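Nucleoprotein (Sendai virus, PDB 6M7D) forms the helical nucleocapsid of the virus, wrapping genomic RNA at six nucleotides per protomer, shielding it from nucleases and presenting it as template for transcription and replication. Local coordinates at residues Leu286-Pro291 / Met359-Leu364; Ile293-Ser298 / Gly327-Leu332; Ala331-Ala336 / Thr352-Leu357; Met337-Val342 / Ala367-Ala372. One frame throughout, in Å; residues are numbered along the deposited sequence.

How the contacts relate
Along the chain, contact 1 opens first, at 286-291, and closes at 359-364, so contacts 2 and 3 both lie within its span. Contact 2 ties helix 290-305 to the start of helix 330-343 across the loop between them. Contact 3 begins on A331 and L332, where contact 2 ends, and folds the RNA-binding loop 352-357 back onto helix 330-343. Contact 4 joins the later part of that helix to the end of helix 359-370, and its segments alternate with those of contacts 1 and 3. Helix 330-343 serves contacts 2, 3 and 4, and M361 and L289 of contact 1 also touch it at A331.

Contact 1: Leu286-Pro291 / Met359-Leu364; sequences LSNLRP and MEMFLL
M361 carries this contact: its CG lies beside the backbone N and anti to the carbonyl carbon (chi1 -79°), and the chain then bends at chi2 and chi3, bringing sulfur and methyl across to three residues of 286-291. SD meets L289 tip to tip, with L289 CD2 3.7 Å from M361 SD. The methyl goes further, M361 CE lying 3.6 Å from L286 CD2 as the two side chains cross obliquely. N288 also crosses M361 obliquely, its carboxamide carbon CG 3.9 Å from M361 CE, so the polar side chain adds only van der Waals contact here. By similarity to relatives the segments belong to Ncore, the globular part of the nucleoprotein; 286-291 leads into helix 290-305, and 359-364 forms the first turns of helix 359-370. Their closest CA atoms, of N288 and M361, are 8.3 Å apart, a gap bridged by side chains alone. One turn beyond M361, L364 faces the same way. Its CG is anti to the backbone N (chi1 177°), and L364 CD2 meets L286 CD2 tip to tip at 3.5 Å, so L286 CD2 touches both M361 and L364. L289 has CG anti to the carbonyl carbon, and chi2 of 179° sets CD1 anti to CA; the other branch, CD2, reaches the thioether although the CB bond does not point at the helix. M361 also touches S334 of helix 330-343.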
# COMPACT_ATOMS: atom_id res chain seq x y z
N LEU A 286 -31.68 13.22 2.50
CA LEU A 286 -31.46 14.31 3.44
C LEU A 286 -30.62 15.41 2.81
O LEU A 286 -29.77 15.17 1.96
CB LEU A 286 -30.76 13.78 4.69
CG LEU A 286 -31.63 13.60 5.92
CD1 LEU A 286 -32.74 12.62 5.65
CD2 LEU A 286 -30.77 13.12 7.04
N SER A 287 -30.88 16.64 3.25
CA SER A 287 -30.10 17.77 2.77
C SER A 287 -28.75 17.88 3.46
O SER A 287 -27.88 18.59 2.96
CB SER A 287 -30.89 19.06 2.97
OG SER A 287 -31.13 19.28 4.35
N ASN A 288 -28.56 17.17 4.57
CA ASN A 288 -27.26 17.13 5.22
C ASN A 288 -26.22 16.53 4.29
O ASN A 288 -25.05 16.95 4.30
CB ASN A 288 -27.32 16.30 6.50
CG ASN A 288 -28.24 16.87 7.52
OD1 ASN A 288 -27.80 17.30 8.58
ND2 ASN A 288 -29.53 16.86 7.23
N LEU A 289 -26.62 15.55 3.50
CA LEU A 289 -25.70 14.78 2.68
C LEU A 289 -25.58 15.32 1.28
O LEU A 289 -24.71 14.86 0.54
CB LEU A 289 -26.15 13.32 2.64
CG LEU A 289 -26.61 12.69 3.95
CD1 LEU A 289 -27.03 11.27 3.71
CD2 LEU A 289 -25.51 12.75 4.97
N ARG A 290 -26.41 16.28 0.90
CA ARG A 290 -26.43 16.75 -0.49
C ARG A 290 -25.15 17.47 -0.88
O ARG A 290 -24.56 17.12 -1.92
CB ARG A 290 -27.67 17.60 -0.72
CG ARG A 290 -27.82 18.07 -2.13
CD ARG A 290 -29.17 17.71 -2.68
NE ARG A 290 -29.15 17.65 -4.13
CZ ARG A 290 -30.13 17.14 -4.87
NH1 ARG A 290 -30.02 17.12 -6.19
NH2 ARG A 290 -31.21 16.66 -4.29
N PRO A 291 -24.66 18.47 -0.14
CA PRO A 291 -23.38 19.07 -0.52
C PRO A 291 -22.24 18.08 -0.43
O PRO A 291 -21.30 18.15 -1.24
CB PRO A 291 -23.22 20.22 0.48
CG PRO A 291 -24.09 19.86 1.61
CD PRO A 291 -25.24 19.16 1.03
N MET A 359 -22.36 12.96 14.78
CA MET A 359 -22.92 11.86 15.54
C MET A 359 -24.35 11.55 15.12
O MET A 359 -24.78 10.40 15.18
CB MET A 359 -22.86 12.16 17.03
CG MET A 359 -22.93 10.93 17.88
SD MET A 359 -21.53 9.84 17.60
CE MET A 359 -22.21 8.30 18.20
N GLU A 360 -25.10 12.56 14.69
CA GLU A 360 -26.47 12.28 14.26
C GLU A 360 -26.49 11.60 12.91
O GLU A 360 -27.32 10.72 12.67
CB GLU A 360 -27.29 13.57 14.23
CG GLU A 360 -27.51 14.22 15.60
CD GLU A 360 -27.40 13.26 16.78
OE1 GLU A 360 -28.16 12.26 16.83
OE2 GLU A 360 -26.56 13.51 17.67
N MET A 361 -25.57 11.95 12.02
CA MET A 361 -25.47 11.24 10.75
C MET A 361 -24.92 9.83 10.96
O MET A 361 -25.34 8.89 10.28
CB MET A 361 -24.61 12.02 9.77
CG MET A 361 -25.33 13.17 9.12
SD MET A 361 -26.88 12.68 8.36
CE MET A 361 -28.05 13.50 9.43
N PHE A 362 -24.00 9.68 11.90
CA PHE A 362 -23.49 8.36 12.26
C PHE A 362 -24.61 7.46 12.76
O PHE A 362 -24.80 6.33 12.28
CB PHE A 362 -22.39 8.52 13.30
CG PHE A 362 -21.69 7.25 13.65
CD1 PHE A 362 -20.98 6.56 12.69
CD2 PHE A 362 -21.70 6.77 14.94
CE1 PHE A 362 -20.33 5.40 13.02
CE2 PHE A 362 -21.04 5.62 15.26
CZ PHE A 362 -20.36 4.93 14.29
N LEU A 363 -25.37 7.95 13.74
CA LEU A 363 -26.46 7.17 14.30
C LEU A 363 -27.57 6.96 13.30
O LEU A 363 -28.24 5.93 13.32
CB LEU A 363 -26.99 7.85 15.56
CG LEU A 363 -26.01 7.88 16.72
CD1 LEU A 363 -26.67 8.45 17.93
CD2 LEU A 363 -25.46 6.51 16.99
N LEU A 364 -27.78 7.91 12.38
CA LEU A 364 -28.76 7.73 11.34
C LEU A 364 -28.34 6.65 10.36
O LEU A 364 -29.18 5.87 9.89
CB LEU A 364 -28.99 9.04 10.60
CG LEU A 364 -29.97 8.89 9.45
CD1 LEU A 364 -31.37 8.73 9.99
CD2 LEU A 364 -29.86 10.06 8.53

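Contact 2: Ile293-Ser298 / Gly327-Leu332; sequences INKLRS and GNYPAL
Helix 290-305 passes the start of helix 330-343 closely, the CA atoms of K295 and Y329 6.6 Å apart and those of I293 and L332 6.8 Å. L296 lies between the two side chains that matter most on 327-332. Its CD2 methyl stands over the middle of the Y329 ring, a CH-pi contact with L296 CD2 3.8 Å from the ring centroid and 5° off the normal, the two side chains crossing at about a right angle. The other methyl turns to L332, with L296 CD1 3.7 Å from L332 CD2. Y329 is the N-cap residue of helix 330-343, and its CG sits in the crowded position between the backbone N and the carbonyl carbon (chi1 44°). Its hydroxyl bonds to the carbonyl O of F324 in the preceding loop, while D292 OD2, one residue before 293-298, accepts the L332 N-H. Helix 290-305 thus packs on the N-terminal end of helix 330-343, the next helix in the chain. L332 has CG anti to the backbone N (chi1 -172°), which sends CD2 toward helix 290-305. There it also meets I293 CG1, 3.7 Å from L332 CD2, the chains crossing nearly perpendicularly. Toward N328, K295 starts with CG anti to its backbone N and then bends at chi2 and chi4, bringing K295 CE to 3.8 Å from N328 CB. The K295 amino group makes a long, weak ion pair with E323, and F269 and T272 of helix 267-277 touch both L296 and Y329.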
# COMPACT_ATOMS: atom_id res chain seq x y z
N ILE A 293 -22.56 14.85 -1.03
CA ILE A 293 -22.70 13.99 -2.20
C ILE A 293 -22.12 14.69 -3.43
O ILE A 293 -21.47 14.05 -4.26
CB ILE A 293 -24.17 13.59 -2.41
CG1 ILE A 293 -24.53 12.43 -1.49
CG2 ILE A 293 -24.43 13.20 -3.83
CD1 ILE A 293 -25.98 12.36 -1.13
N ASN A 294 -22.32 16.00 -3.55
CA ASN A 294 -21.68 16.74 -4.64
C ASN A 294 -20.16 16.71 -4.51
O ASN A 294 -19.44 16.53 -5.51
CB ASN A 294 -22.17 18.18 -4.66
CG ASN A 294 -23.64 18.29 -4.92
OD1 ASN A 294 -24.24 17.42 -5.54
ND2 ASN A 294 -24.25 19.37 -4.44
N LYS A 295 -19.66 16.91 -3.29
CA LYS A 295 -18.23 16.80 -3.04
C LYS A 295 -17.70 15.44 -3.44
O LYS A 295 -16.66 15.34 -4.09
CB LYS A 295 -17.94 17.07 -1.57
CG LYS A 295 -16.48 17.17 -1.22
CD LYS A 295 -15.88 18.47 -1.71
CE LYS A 295 -14.39 18.55 -1.39
NZ LYS A 295 -13.57 17.61 -2.19
N LEU A 296 -18.41 14.38 -3.08
CA LEU A 296 -17.96 13.03 -3.42
C LEU A 296 -18.05 12.76 -4.91
O LEU A 296 -17.27 11.96 -5.42
CB LEU A 296 -18.78 12.00 -2.65
CG LEU A 296 -18.13 11.36 -1.43
CD1 LEU A 296 -18.63 9.96 -1.32
CD2 LEU A 296 -16.64 11.38 -1.50
N ARG A 297 -19.02 13.38 -5.58
CA ARG A 297 -19.16 13.22 -7.05
C ARG A 297 -17.92 13.80 -7.73
O ARG A 297 -17.38 13.15 -8.64
CB ARG A 297 -20.41 13.96 -7.55
CG ARG A 297 -21.72 13.24 -7.27
CD ARG A 297 -22.91 14.07 -7.69
NE ARG A 297 -22.66 14.76 -8.95
CZ ARG A 297 -22.72 14.19 -10.15
NH1 ARG A 297 -23.01 12.91 -10.26
NH2 ARG A 297 -22.47 14.90 -11.23
N SER A 298 -17.51 15.00 -7.30
CA SER A 298 -16.30 15.68 -7.83
C SER A 298 -15.06 14.86 -7.48
O SER A 298 -14.17 14.72 -8.34
CB SER A 298 -16.20 17.09 -7.31
OG SER A 298 -15.90 17.10 -5.93
N GLY A 327 -13.02 14.82 6.28
CA GLY A 327 -13.38 16.11 6.83
C GLY A 327 -13.89 17.10 5.81
O GLY A 327 -14.34 18.18 6.19
N ASN A 328 -13.83 16.76 4.52
CA ASN A 328 -14.42 17.56 3.47
C ASN A 328 -15.84 17.14 3.14
O ASN A 328 -16.57 17.90 2.50
CB ASN A 328 -13.58 17.49 2.20
CG ASN A 328 -12.09 17.42 2.49
OD1 ASN A 328 -11.44 18.42 2.71
ND2 ASN A 328 -11.57 16.21 2.50
N TYR A 329 -16.25 15.95 3.57
CA TYR A 329 -17.63 15.48 3.40
C TYR A 329 -18.06 14.78 4.68
O TYR A 329 -18.40 13.60 4.67
CB TYR A 329 -17.75 14.56 2.18
CG TYR A 329 -16.64 13.53 2.06
CD1 TYR A 329 -15.40 13.87 1.56
CD2 TYR A 329 -16.84 12.22 2.46
CE1 TYR A 329 -14.40 12.96 1.46
CE2 TYR A 329 -15.85 11.30 2.37
CZ TYR A 329 -14.64 11.67 1.87
OH TYR A 329 -13.63 10.75 1.77
N PRO A 330 -18.07 15.50 5.80
CA PRO A 330 -18.18 14.81 7.10
C PRO A 330 -19.55 14.23 7.38
O PRO A 330 -19.63 13.22 8.08
CB PRO A 330 -17.82 15.91 8.11
CG PRO A 330 -17.41 17.08 7.31
CD PRO A 330 -18.02 16.95 5.98
N ALA A 331 -20.63 14.82 6.89
CA ALA A 331 -21.95 14.27 7.15
C ALA A 331 -22.18 13.00 6.35
O ALA A 331 -22.67 12.00 6.88
CB ALA A 331 -23.03 15.30 6.86
N LEU A 332 -21.83 13.02 5.07
CA LEU A 332 -21.92 11.82 4.25
C LEU A 332 -20.97 10.75 4.75
O LEU A 332 -21.30 9.57 4.74
CB LEU A 332 -21.65 12.16 2.79
CG LEU A 332 -21.88 11.05 1.78
CD1 LEU A 332 -23.31 10.55 1.84
CD2 LEU A 332 -21.54 11.55 0.41

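Contact 3: Ala331-Ala336 / Thr352-Leu357; sequences ALWSYA and TGRTYL. With nucleotides of chain B.
The RNA-binding site of the nucleoprotein includes R354 and Y356, and here W333 of helix 330-343 backs the loop that carries them. The loop closes as a type I beta turn from R354 to L357. The R354 guanidinium is sandwiched: W333 CZ2 lies 3.4 Å above the centre of one face, and C5 of the uracil base of U3, in the bound RNA (chain B), covers the opposite face toward its rim. Ring and guanidinium are tilted by 39°, so they are not flat on each other. The chain reaches this place extended from CG to NE, after a first torsion that sets CG anti to the carbonyl carbon. R354 NH2 donates to the carbonyl O of V351, which holds the guanidinium in place together with the bond from NH1. Y356 CE2 sits 3.8 Å from W333 CZ3, over one face of the indole, the two rings oblique with planes at 56°. L357, with CG anti to the backbone N, puts CD1 3.5 Å from W333 CZ3 and 3.7 Å from S334 CB. The indole N-H is taken up by S268 OG, and S334 OG bonds to P330 O and D358 N. R354 CB lies over the centre of the Y356 ring. The Y356 hydroxyl lies in the guanidinium plane, 3.0 Å from R354 NH1, with a nearly straight N-H...O angle of 168°.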
# COMPACT_ATOMS: atom_id res chain seq x y z
N ALA A 331 -20.63 14.82 6.89
CA ALA A 331 -21.95 14.27 7.15
C ALA A 331 -22.18 13.00 6.35
O ALA A 331 -22.67 12.00 6.88
CB ALA A 331 -23.03 15.30 6.86
N LEU A 332 -21.83 13.02 5.07
CA LEU A 332 -21.92 11.82 4.25
C LEU A 332 -20.97 10.75 4.75
O LEU A 332 -21.30 9.57 4.74
CB LEU A 332 -21.65 12.16 2.79
CG LEU A 332 -21.88 11.05 1.78
CD1 LEU A 332 -23.31 10.55 1.84
CD2 LEU A 332 -21.54 11.55 0.41
N TRP A 333 -19.79 11.16 5.22
CA TRP A 333 -18.85 10.20 5.76
C TRP A 333 -19.37 9.57 7.05
O TRP A 333 -19.21 8.37 7.25
CB TRP A 333 -17.49 10.85 6.00
CG TRP A 333 -16.54 9.95 6.71
CD1 TRP A 333 -15.82 8.94 6.17
CD2 TRP A 333 -16.22 9.96 8.10
NE1 TRP A 333 -15.06 8.33 7.12
CE2 TRP A 333 -15.29 8.94 8.32
CE3 TRP A 333 -16.63 10.75 9.18
CZ2 TRP A 333 -14.76 8.68 9.57
CZ3 TRP A 333 -16.10 10.48 10.42
CH2 TRP A 333 -15.17 9.46 10.60
N SER A 334 -19.96 10.37 7.93
CA SER A 334 -20.48 9.84 9.18
C SER A 334 -21.66 8.92 8.93
O SER A 334 -21.79 7.87 9.57
CB SER A 334 -20.89 10.98 10.10
OG SER A 334 -19.93 12.00 10.09
N TYR A 335 -22.53 9.30 8.00
CA TYR A 335 -23.61 8.43 7.60
C TYR A 335 -23.08 7.10 7.08
O TYR A 335 -23.51 6.03 7.53
CB TYR A 335 -24.45 9.13 6.54
CG TYR A 335 -25.42 8.22 5.86
CD1 TYR A 335 -26.57 7.81 6.50
CD2 TYR A 335 -25.18 7.77 4.58
CE1 TYR A 335 -27.45 6.97 5.89
CE2 TYR A 335 -26.06 6.93 3.96
CZ TYR A 335 -27.19 6.54 4.61
OH TYR A 335 -28.06 5.71 3.97
N ALA A 336 -22.14 7.16 6.14
CA ALA A 336 -21.55 5.95 5.58
C ALA A 336 -20.82 5.14 6.63
O ALA A 336 -20.78 3.92 6.53
CB ALA A 336 -20.61 6.33 4.45
N THR A 352 -13.38 5.57 13.40
CA THR A 352 -14.41 6.53 13.04
C THR A 352 -14.61 7.58 14.12
O THR A 352 -15.42 8.49 13.93
CB THR A 352 -15.73 5.81 12.77
OG1 THR A 352 -16.19 5.17 13.96
CG2 THR A 352 -15.56 4.77 11.71
N GLY A 353 -13.89 7.49 15.23
CA GLY A 353 -14.03 8.48 16.26
C GLY A 353 -13.15 9.67 15.96
O GLY A 353 -11.95 9.68 16.26
N ARG A 354 -13.74 10.68 15.35
CA ARG A 354 -13.02 11.83 14.83
C ARG A 354 -13.80 13.09 15.19
O ARG A 354 -14.99 13.04 15.48
CB ARG A 354 -12.84 11.73 13.31
CG ARG A 354 -12.12 10.48 12.91
CD ARG A 354 -11.93 10.36 11.44
NE ARG A 354 -11.60 9.00 11.08
CZ ARG A 354 -11.23 8.61 9.87
NH1 ARG A 354 -11.13 9.49 8.89
NH2 ARG A 354 -10.96 7.34 9.65
N THR A 355 -13.09 14.21 15.20
CA THR A 355 -13.71 15.46 15.62
C THR A 355 -14.89 15.82 14.72
O THR A 355 -15.86 16.43 15.18
CB THR A 355 -12.68 16.59 15.63
OG1 THR A 355 -12.22 16.83 14.30
CG2 THR A 355 -11.51 16.22 16.51
N TYR A 356 -14.83 15.44 13.46
CA TYR A 356 -15.85 15.81 12.49
C TYR A 356 -16.91 14.74 12.31
O TYR A 356 -17.76 14.89 11.43
CB TYR A 356 -15.21 16.14 11.14
CG TYR A 356 -14.19 15.15 10.65
CD1 TYR A 356 -12.85 15.34 10.91
CD2 TYR A 356 -14.56 14.04 9.91
CE1 TYR A 356 -11.91 14.45 10.45
CE2 TYR A 356 -13.63 13.15 9.45
CZ TYR A 356 -12.31 13.37 9.73
OH TYR A 356 -11.36 12.49 9.27
N LEU A 357 -16.88 13.68 13.10
CA LEU A 357 -17.93 12.68 13.02
C LEU A 357 -19.25 13.31 13.45
O LEU A 357 -19.45 13.59 14.63
CB LEU A 357 -17.61 11.47 13.88
CG LEU A 357 -18.73 10.43 13.86
CD1 LEU A 357 -18.64 9.54 12.64
CD2 LEU A 357 -18.72 9.62 15.11
P U B 3 -7.43 5.71 6.42
OP1 U B 3 -7.79 4.98 5.20
OP2 U B 3 -8.36 6.72 6.96
O5' U B 3 -7.13 4.63 7.53
C5' U B 3 -5.94 3.87 7.50
C4' U B 3 -5.61 3.30 8.85
O4' U B 3 -5.38 4.38 9.80
C3' U B 3 -6.70 2.43 9.45
O3' U B 3 -6.11 1.36 10.16
C2' U B 3 -7.40 3.37 10.42
O2' U B 3 -8.06 2.72 11.48
C1' U B 3 -6.23 4.22 10.91
N1 U B 3 -6.64 5.55 11.39
C2 U B 3 -6.25 5.95 12.65
O2 U B 3 -5.56 5.27 13.37
N3 U B 3 -6.69 7.18 13.03
C4 U B 3 -7.49 8.03 12.30
O4 U B 3 -7.81 9.12 12.78
C5 U B 3 -7.85 7.55 11.01
C6 U B 3 -7.43 6.35 10.63

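Contact 4: Met337-Val342 / Ala367-Ala372; sequences MGVAVV and AVAKDA
Helices 330-343 and 359-370, consecutive in the chain, meet near their C-terminal ends at a small residue, A369. Its methyl points at the other helix, and the backbones come close there, the CA atoms of V339 and A369 only 5.2 Å apart. A369 CB is 3.8 Å from V339 CA and 3.6 Å from V342 CG1, one turn further on. V342 places CG1 anti to the backbone N (chi1 164°) and CG2 anti to the carbonyl carbon, so that both branches serve the contact: CG1 meets A369, and both lie against K370. V342 CG1 is 3.7 Å from K370 CG, and V342 CG2 3.8 Å from K370 NZ, as the two side chains cross at about a right angle. The lysine chain bends at chi3 and chi4, and its amino group donates to the carbonyl O of A407. At the other side of A369, V339 CG2 and V368 CG2 are a looser pair at 4.4 Å. Y275 of helix 267-277 touches V339 and A340, M281 in a loop touches V368, and F362, nearer the start of helix 359-370, touches M337 and V341, so helix 330-343 packs against both helix 267-277 and helix 359-370.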
# COMPACT_ATOMS: atom_id res chain seq x y z
N MET A 337 -20.25 5.79 7.64
CA MET A 337 -19.55 5.06 8.69
C MET A 337 -20.53 4.32 9.58
O MET A 337 -20.24 3.20 10.02
CB MET A 337 -18.70 6.01 9.52
CG MET A 337 -17.34 6.32 8.93
SD MET A 337 -16.51 4.92 8.17
CE MET A 337 -16.69 5.30 6.44
N GLY A 338 -21.69 4.91 9.85
CA GLY A 338 -22.72 4.18 10.56
C GLY A 338 -23.23 3.00 9.76
O GLY A 338 -23.35 1.88 10.28
N VAL A 339 -23.52 3.22 8.48
CA VAL A 339 -23.94 2.13 7.62
C VAL A 339 -22.88 1.04 7.58
O VAL A 339 -23.20 -0.15 7.59
CB VAL A 339 -24.26 2.64 6.20
CG1 VAL A 339 -24.74 1.50 5.34
CG2 VAL A 339 -25.29 3.73 6.24
N ALA A 340 -21.61 1.43 7.59
CA ALA A 340 -20.52 0.47 7.45
C ALA A 340 -20.31 -0.32 8.72
O ALA A 340 -19.96 -1.50 8.67
CB ALA A 340 -19.25 1.21 7.06
N VAL A 341 -20.47 0.31 9.89
CA VAL A 341 -20.27 -0.44 11.11
C VAL A 341 -21.44 -1.37 11.36
O VAL A 341 -21.28 -2.39 12.04
CB VAL A 341 -20.02 0.47 12.33
CG1 VAL A 341 -18.77 1.27 12.12
CG2 VAL A 341 -21.20 1.37 12.57
N VAL A 342 -22.62 -1.06 10.83
CA VAL A 342 -23.69 -2.04 10.94
C VAL A 342 -23.52 -3.15 9.91
O VAL A 342 -23.64 -4.33 10.23
CB VAL A 342 -25.06 -1.35 10.81
CG1 VAL A 342 -26.14 -2.37 10.52
CG2 VAL A 342 -25.37 -0.60 12.06
N ALA A 367 -29.05 3.51 12.02
CA ALA A 367 -30.48 3.27 12.12
C ALA A 367 -31.06 2.77 10.81
O ALA A 367 -31.83 1.80 10.79
CB ALA A 367 -31.19 4.54 12.57
N VAL A 368 -30.72 3.42 9.70
CA VAL A 368 -31.22 2.96 8.41
C VAL A 368 -30.57 1.66 8.00
O VAL A 368 -31.17 0.88 7.25
CB VAL A 368 -31.04 4.04 7.32
CG1 VAL A 368 -31.57 5.36 7.79
CG2 VAL A 368 -29.60 4.16 6.90
N ALA A 369 -29.36 1.38 8.47
CA ALA A 369 -28.71 0.12 8.13
C ALA A 369 -29.28 -1.03 8.93
O ALA A 369 -29.21 -2.18 8.50
CB ALA A 369 -27.21 0.24 8.35
N LYS A 370 -29.86 -0.75 10.09
CA LYS A 370 -30.38 -1.76 11.00
C LYS A 370 -31.87 -2.00 10.82
O LYS A 370 -32.41 -2.93 11.42
CB LYS A 370 -30.12 -1.32 12.44
CG LYS A 370 -28.85 -1.84 13.04
CD LYS A 370 -28.92 -1.79 14.54
CE LYS A 370 -28.44 -0.46 15.07
NZ LYS A 370 -27.02 -0.52 15.50
N ASP A 371 -32.53 -1.19 10.01
CA ASP A 371 -33.98 -1.20 9.91
C ASP A 371 -34.40 -1.93 8.65
O ASP A 371 -33.98 -1.55 7.55
CB ASP A 371 -34.52 0.23 9.91
CG ASP A 371 -36.01 0.29 10.01
OD1 ASP A 371 -36.55 0.01 11.10
OD2 ASP A 371 -36.66 0.64 9.01
N ALA A 372 -35.24 -2.95 8.79
CA ALA A 372 -35.64 -3.80 7.64
C ALA A 372 -36.37 -2.98 6.57
O ALA A 372 -36.03 -3.16 5.38
CB ALA A 372 -36.50 -4.93 8.13